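Side-chain contacts in Mto2 (Schizosaccharomyces pombe, PDB 6GDJ), which acts with Mto1 to recruit the gamma-tubulin complex and promote nucleation of at least a subset of cytoplasmic microtubules; this chain is its twin-cysteine dimerisation domain: residues S7-A12 with A50-L55; R15-H20 with P28-V33. One frame throughout, in Å; residues are numbered along the deposited sequence.

Interaction 1. Residues S7-A12 with A50-L55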
loop_
_atom_site.group_PDB
_atom_site.type_symbol
_atom_site.label_atom_id
_atom_site.label_comp_id
_atom_site.label_asym_id
_atom_site.label_seq_id
_atom_site.Cartn_x
_atom_site.Cartn_y
_atom_site.Cartn_z
ATOM N N SER A 7 3.241 -13.238 -7.426
ATOM C CA SER A 7 2.564 -14.260 -6.637
ATOM C C SER A 7 2.532 -14.063 -5.160
ATOM O O SER A 7 1.513 -14.287 -4.534
ATOM C CB SER A 7 3.188 -15.611 -6.941
ATOM O OG SER A 7 3.083 -15.752 -8.316
ATOM N N THR A 8 3.616 -13.547 -4.592
ATOM C CA THR A 8 3.678 -13.229 -3.148
ATOM C C THR A 8 2.658 -12.158 -2.776
ATOM O O THR A 8 1.991 -12.252 -1.777
ATOM C CB THR A 8 5.095 -12.863 -2.649
ATOM O OG1 THR A 8 5.561 -11.641 -3.150
ATOM C CG2 THR A 8 6.020 -13.967 -3.054
ATOM N N MET A 9 2.556 -11.188 -3.675
ATOM C CA MET A 9 1.628 -10.082 -3.486
ATOM C C MET A 9 0.141 -10.556 -3.606
ATOM O O MET A 9 -0.676 -10.241 -2.736
ATOM C CB MET A 9 1.926 -8.983 -4.504
ATOM C CG MET A 9 0.978 -7.822 -4.465
ATOM S SD MET A 9 1.385 -6.542 -5.716
ATOM C CE MET A 9 1.030 -7.411 -7.231
ATOM N N GLN A 10 -0.118 -11.375 -4.643
ATOM C CA GLN A 10 -1.474 -11.889 -4.838
ATOM C C GLN A 10 -1.872 -12.717 -3.625
ATOM O O GLN A 10 -2.986 -12.580 -3.100
ATOM C CB GLN A 10 -1.517 -12.734 -6.139
ATOM C CG GLN A 10 -2.760 -13.492 -6.466
ATOM N N THR A 11 -1.012 -13.640 -3.164
ATOM C CA THR A 11 -1.380 -14.481 -2.011
ATOM C C THR A 11 -1.652 -13.660 -0.753
ATOM O O THR A 11 -2.589 -13.871 -0.007
ATOM C CB THR A 11 -0.281 -15.520 -1.772
ATOM O OG1 THR A 11 -0.230 -16.374 -2.919
ATOM C CG2 THR A 11 -0.543 -16.344 -0.483
ATOM N N ALA A 12 -0.765 -12.658 -0.507
ATOM C CA ALA A 12 -0.936 -11.829 0.643
ATOM C C ALA A 12 -2.225 -11.006 0.623
ATOM O O ALA A 12 -2.885 -10.904 1.665
ATOM C CB ALA A 12 0.274 -10.894 0.795
ATOM N N ALA A 50 10.262 -4.914 -6.567
ATOM C CA ALA A 50 10.317 -4.420 -5.223
ATOM C C ALA A 50 8.980 -3.804 -4.744
ATOM O O ALA A 50 8.606 -3.983 -3.570
ATOM C CB ALA A 50 11.444 -3.387 -5.069
ATOM N N LEU A 51 8.270 -3.129 -5.679
ATOM C CA LEU A 51 6.969 -2.609 -5.356
ATOM C C LEU A 51 6.054 -3.754 -4.930
ATOM O O LEU A 51 5.339 -3.653 -3.940
ATOM C CB LEU A 51 6.381 -1.882 -6.539
ATOM C CG LEU A 51 4.905 -1.504 -6.446
ATOM C CD1 LEU A 51 4.715 -0.456 -5.377
ATOM C CD2 LEU A 51 4.392 -1.043 -7.770
ATOM N N CYS A 52 6.054 -4.832 -5.726
ATOM C CA CYS A 52 5.207 -5.964 -5.398
ATOM C C CYS A 52 5.551 -6.578 -4.061
ATOM O O CYS A 52 4.678 -6.905 -3.284
ATOM C CB CYS A 52 5.310 -7.046 -6.475
ATOM S SG CYS A 52 4.575 -6.597 -8.093
ATOM N N ARG A 53 6.866 -6.722 -3.757
ATOM C CA ARG A 53 7.256 -7.220 -2.442
ATOM C C ARG A 53 6.795 -6.309 -1.318
ATOM O O ARG A 53 6.310 -6.791 -0.277
ATOM C CB ARG A 53 8.804 -7.416 -2.354
ATOM C CG ARG A 53 9.316 -8.572 -3.205
ATOM C CD ARG A 53 10.751 -8.936 -2.791
ATOM N NE ARG A 53 11.609 -7.849 -3.242
ATOM C CZ ARG A 53 12.168 -7.733 -4.453
ATOM N NH1 ARG A 53 12.063 -8.686 -5.378
ATOM N NH2 ARG A 53 12.869 -6.647 -4.703
ATOM N N SER A 54 6.871 -4.968 -1.549
ATOM C CA SER A 54 6.397 -4.055 -0.548
ATOM C C SER A 54 4.869 -4.104 -0.310
ATOM O O SER A 54 4.442 -4.036 0.804
ATOM C CB SER A 54 6.836 -2.650 -0.793
ATOM O OG SER A 54 6.226 -2.078 -1.895
ATOM N N LEU A 55 4.093 -4.315 -1.376
ATOM C CA LEU A 55 2.689 -4.462 -1.189
ATOM C C LEU A 55 2.314 -5.745 -0.547
ATOM O O LEU A 55 1.416 -5.770 0.287
ATOM C CB LEU A 55 2.009 -4.252 -2.534
ATOM C CG LEU A 55 2.045 -2.849 -3.132
ATOM C CD1 LEU A 55 1.501 -2.767 -4.574
ATOM C CD2 LEU A 55 1.356 -1.857 -2.200
#
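Met9 reaches from helix 5-17 across to helix 46-72 and lays its thioether along Cys52 and Leu55, which stand one helical turn apart. The methionine leaves its helix fully stretched, with CG anti to the backbone N (chi1 176°), and bends only at the last torsion (chi3 67°). That bend turns the methyl group aside, bringing CE to 3.7 Å from Cys52 SG. The sulfur of Met9 is shared between the two partners: SD is 3.9 Å from Cys52 CA and 3.9 Å from Leu55 CD1. Leu55 lies alongside the methionine with its branch pointing the same way, so the two chains run flank to flank. Nearer the backbone, Met9 CB comes within 3.7 Å of Cys52 O.

The CA atoms of Met9 and Cys52 are just 5.8 Å apart, and a compact residue such as cysteine suits so close an approach, while the slim, flexible methionine can follow the surface beyond it. The contacts between side chains, CE to SG and SD to CD1, are apolar, whereas Met9 CB rests on a backbone carbonyl oxygen; all three residues are buried. Helix 23-42 completes the packing, with Val33, Ala36 and Ile37 against Met9 and Val40 against Cys52.

Ser54 belongs to the other side of helix 46-72, where its OG bonds back to Leu51 O at 2.7 Å, consistent with a polar residue in a buried place. There it packs on Ala32 of the second subunit.

One turn along helix 5-17, Ala12 touches Cys59, so Cys52 and Cys59, seven residues apart and probably the pair for which the domain is named, both meet this helix. This is the packing of a small three-helix subunit whose long helix also serves the dimer.

Interaction 2. Residues R15-H20 with P28-V33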
loop_
_atom_site.group_PDB
_atom_site.type_symbol
_atom_site.label_atom_id
_atom_site.label_comp_id
_atom_site.label_asym_id
_atom_site.label_seq_id
_atom_site.Cartn_x
_atom_site.Cartn_y
_atom_site.Cartn_z
ATOM N N ARG A 15 -5.102 -13.374 1.422
ATOM C CA ARG A 15 -5.168 -13.564 2.834
ATOM C C ARG A 15 -5.819 -12.351 3.550
ATOM O O ARG A 15 -6.668 -12.511 4.410
ATOM C CB ARG A 15 -3.832 -13.948 3.397
ATOM C CG ARG A 15 -3.354 -15.298 2.920
ATOM C CD ARG A 15 -1.939 -15.583 3.437
ATOM N NE ARG A 15 -1.888 -15.749 4.878
ATOM C CZ ARG A 15 -0.782 -15.561 5.617
ATOM N NH1 ARG A 15 0.364 -15.308 5.043
ATOM N NH2 ARG A 15 -0.851 -15.665 6.900
ATOM N N LEU A 16 -5.351 -11.138 3.208
ATOM C CA LEU A 16 -5.921 -9.950 3.847
ATOM C C LEU A 16 -7.425 -9.859 3.673
ATOM O O LEU A 16 -8.104 -9.546 4.616
ATOM C CB LEU A 16 -5.262 -8.731 3.223
ATOM C CG LEU A 16 -5.804 -7.382 3.705
ATOM C CD1 LEU A 16 -5.715 -7.269 5.220
ATOM C CD2 LEU A 16 -5.133 -6.227 2.936
ATOM N N ARG A 17 -7.943 -10.232 2.503
ATOM C CA ARG A 17 -9.397 -10.087 2.273
ATOM C C ARG A 17 -10.186 -10.916 3.246
ATOM O O ARG A 17 -11.271 -10.553 3.638
ATOM C CB ARG A 17 -9.750 -10.569 0.866
ATOM C CG ARG A 17 -9.301 -9.757 -0.245
ATOM C CD ARG A 17 -9.684 -10.427 -1.532
ATOM N NE ARG A 17 -9.218 -9.706 -2.657
ATOM C CZ ARG A 17 -8.838 -10.245 -3.808
ATOM N NH1 ARG A 17 -8.850 -11.587 -3.986
ATOM N NH2 ARG A 17 -8.352 -9.480 -4.773
ATOM N N THR A 18 -9.607 -12.044 3.690
ATOM C CA THR A 18 -10.351 -12.905 4.619
ATOM C C THR A 18 -10.509 -12.352 6.028
ATOM O O THR A 18 -11.265 -12.907 6.807
ATOM C CB THR A 18 -9.689 -14.297 4.748
ATOM O OG1 THR A 18 -8.439 -14.225 5.458
ATOM C CG2 THR A 18 -9.519 -14.945 3.457
ATOM N N TYR A 19 -9.805 -11.249 6.367
ATOM C CA TYR A 19 -9.966 -10.609 7.668
ATOM C C TYR A 19 -10.990 -9.439 7.656
ATOM O O TYR A 19 -11.125 -8.776 8.674
ATOM C CB TYR A 19 -8.610 -10.108 8.197
ATOM C CG TYR A 19 -7.687 -11.243 8.596
ATOM C CD1 TYR A 19 -6.868 -11.844 7.682
ATOM C CD2 TYR A 19 -7.678 -11.692 9.913
ATOM C CE1 TYR A 19 -6.041 -12.879 8.068
ATOM C CE2 TYR A 19 -6.861 -12.741 10.319
ATOM C CZ TYR A 19 -6.030 -13.305 9.400
ATOM O OH TYR A 19 -5.178 -14.372 9.725
ATOM N N HIS A 20 -11.701 -9.301 6.534
ATOM C CA HIS A 20 -12.752 -8.271 6.375
ATOM C C HIS A 20 -12.247 -6.905 6.806
ATOM O O HIS A 20 -12.848 -6.221 7.639
ATOM C CB HIS A 20 -13.926 -8.628 7.259
ATOM C CG HIS A 20 -14.539 -9.945 6.957
ATOM N ND1 HIS A 20 -15.025 -10.304 5.706
ATOM C CD2 HIS A 20 -14.816 -10.997 7.768
ATOM C CE1 HIS A 20 -15.557 -11.466 5.751
ATOM N NE2 HIS A 20 -15.454 -11.936 6.989
ATOM N N PRO A 28 -8.152 0.979 -1.485
ATOM C CA PRO A 28 -6.890 1.475 -2.044
ATOM C C PRO A 28 -5.826 0.375 -2.140
ATOM O O PRO A 28 -5.022 0.407 -3.047
ATOM C CB PRO A 28 -6.519 2.607 -1.058
ATOM C CG PRO A 28 -7.464 2.597 0.009
ATOM C CD PRO A 28 -8.628 1.780 -0.352
ATOM N N VAL A 29 -5.807 -0.563 -1.174
ATOM C CA VAL A 29 -4.840 -1.675 -1.285
ATOM C C VAL A 29 -5.123 -2.469 -2.524
ATOM O O VAL A 29 -4.232 -2.760 -3.264
ATOM C CB VAL A 29 -4.889 -2.583 -0.035
ATOM C CG1 VAL A 29 -4.038 -3.816 -0.306
ATOM C CG2 VAL A 29 -4.400 -1.850 1.211
ATOM N N GLU A 30 -6.398 -2.811 -2.735
ATOM C CA GLU A 30 -6.715 -3.559 -3.963
ATOM C C GLU A 30 -6.357 -2.816 -5.252
ATOM O O GLU A 30 -5.849 -3.375 -6.220
ATOM C CB GLU A 30 -8.210 -3.866 -3.984
ATOM C CG GLU A 30 -8.674 -4.816 -2.884
ATOM C CD GLU A 30 -8.929 -6.227 -3.325
ATOM O OE1 GLU A 30 -8.544 -6.563 -4.471
ATOM O OE2 GLU A 30 -9.377 -6.996 -2.411
ATOM N N GLN A 31 -6.618 -1.525 -5.237
ATOM C CA GLN A 31 -6.331 -0.723 -6.424
ATOM C C GLN A 31 -4.795 -0.649 -6.657
ATOM O O GLN A 31 -4.340 -0.788 -7.777
ATOM C CB GLN A 31 -6.954 0.662 -6.296
ATOM C CG GLN A 31 -8.452 0.656 -6.258
ATOM C CD GLN A 31 -9.056 0.516 -7.578
ATOM O OE1 GLN A 31 -8.350 0.232 -8.555
ATOM N NE2 GLN A 31 -10.387 0.747 -7.659
ATOM N N ALA A 32 -4.053 -0.480 -5.550
ATOM C CA ALA A 32 -2.575 -0.433 -5.686
ATOM C C ALA A 32 -1.995 -1.755 -6.216
ATOM O O ALA A 32 -1.174 -1.768 -7.093
ATOM C CB ALA A 32 -1.920 -0.061 -4.394
ATOM N N VAL A 33 -2.504 -2.842 -5.672
ATOM C CA VAL A 33 -2.079 -4.161 -6.118
ATOM C C VAL A 33 -2.405 -4.350 -7.584
ATOM O O VAL A 33 -1.611 -4.835 -8.355
ATOM C CB VAL A 33 -2.672 -5.266 -5.254
ATOM C CG1 VAL A 33 -2.447 -6.661 -5.893
ATOM C CG2 VAL A 33 -2.042 -5.258 -3.900
#
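Glu30 and Arg17 meet in a two-pronged salt bridge between helix 23-42 and the end region of helix 5-17. Arg17 offers its side edge: NE donates to Glu30 OE2 at 2.7 Å, and NH2 donates to Glu30 OE1 at 2.9 Å. Both bonds are nearly straight, at 170° and 167°, and each oxygen accepts through its syn lone pair, the one on the side of its companion. Guanidinium and carboxylate are almost coplanar, which allows both bonds to form together and fixes the rotation of the two groups. The paired charges would probably favour the ionised form of each.

Neither side chain starts out aimed straight across. The arginine is extended from CG to NE, giving it the length to span backbones whose CA atoms are 9.4 Å apart. Glu30 is instead bent at chi2 (-103°), so that its chain crosses the arginine at about a right angle while the carboxylate lies nearly in the guanidinium plane. The aliphatic part of Arg17 takes part as well, its CG lying 3.5 Å from Glu30 OE2.

The two segments belong to a helical hairpin: helix 5-17 and helix 23-42 run in opposite directions, and a type I turn from Arg17 to His20 begins the connection. Long charged residues suit the solvent-facing side of such a pair, where Arg17 is exposed and Glu30 partly so. Further inside, Leu16 takes over, with CG anti to its own N and CD2 placed 4.2 Å from Val29 CG1. The two branched chains cross obliquely, and both are buried. Leu16 also touches Leu62 of helix 46-72, whereas Val29 packs on Leu13 of its own chain and on Leu58 of the second subunit. Leu13 also touches the Glu30 side chain.

In the fold
Both interactions use helix 5-17, but they fasten it to different partners: interaction 1 to helix 46-72, interaction 2 to helix 23-42. Interaction 1 is wholly buried and relies on sulfur and hydrocarbon; interaction 2 runs from a buried leucine-valine pair outward to a salt bridge that includes an exposed arginine, pairing directional bonds with apolar packing. Their centres are 11 Å apart, and they join through the core, where Met9 CE lies 3.8 Å from Val33 CG1 and Leu55 CD1 is 3.8 Å from Ala32 O of its own chain. Segments 50-55 and 28-33 also both pack on the second subunit, so helices 23-42 and 46-72 serve both the chain's own core and the dimer contact.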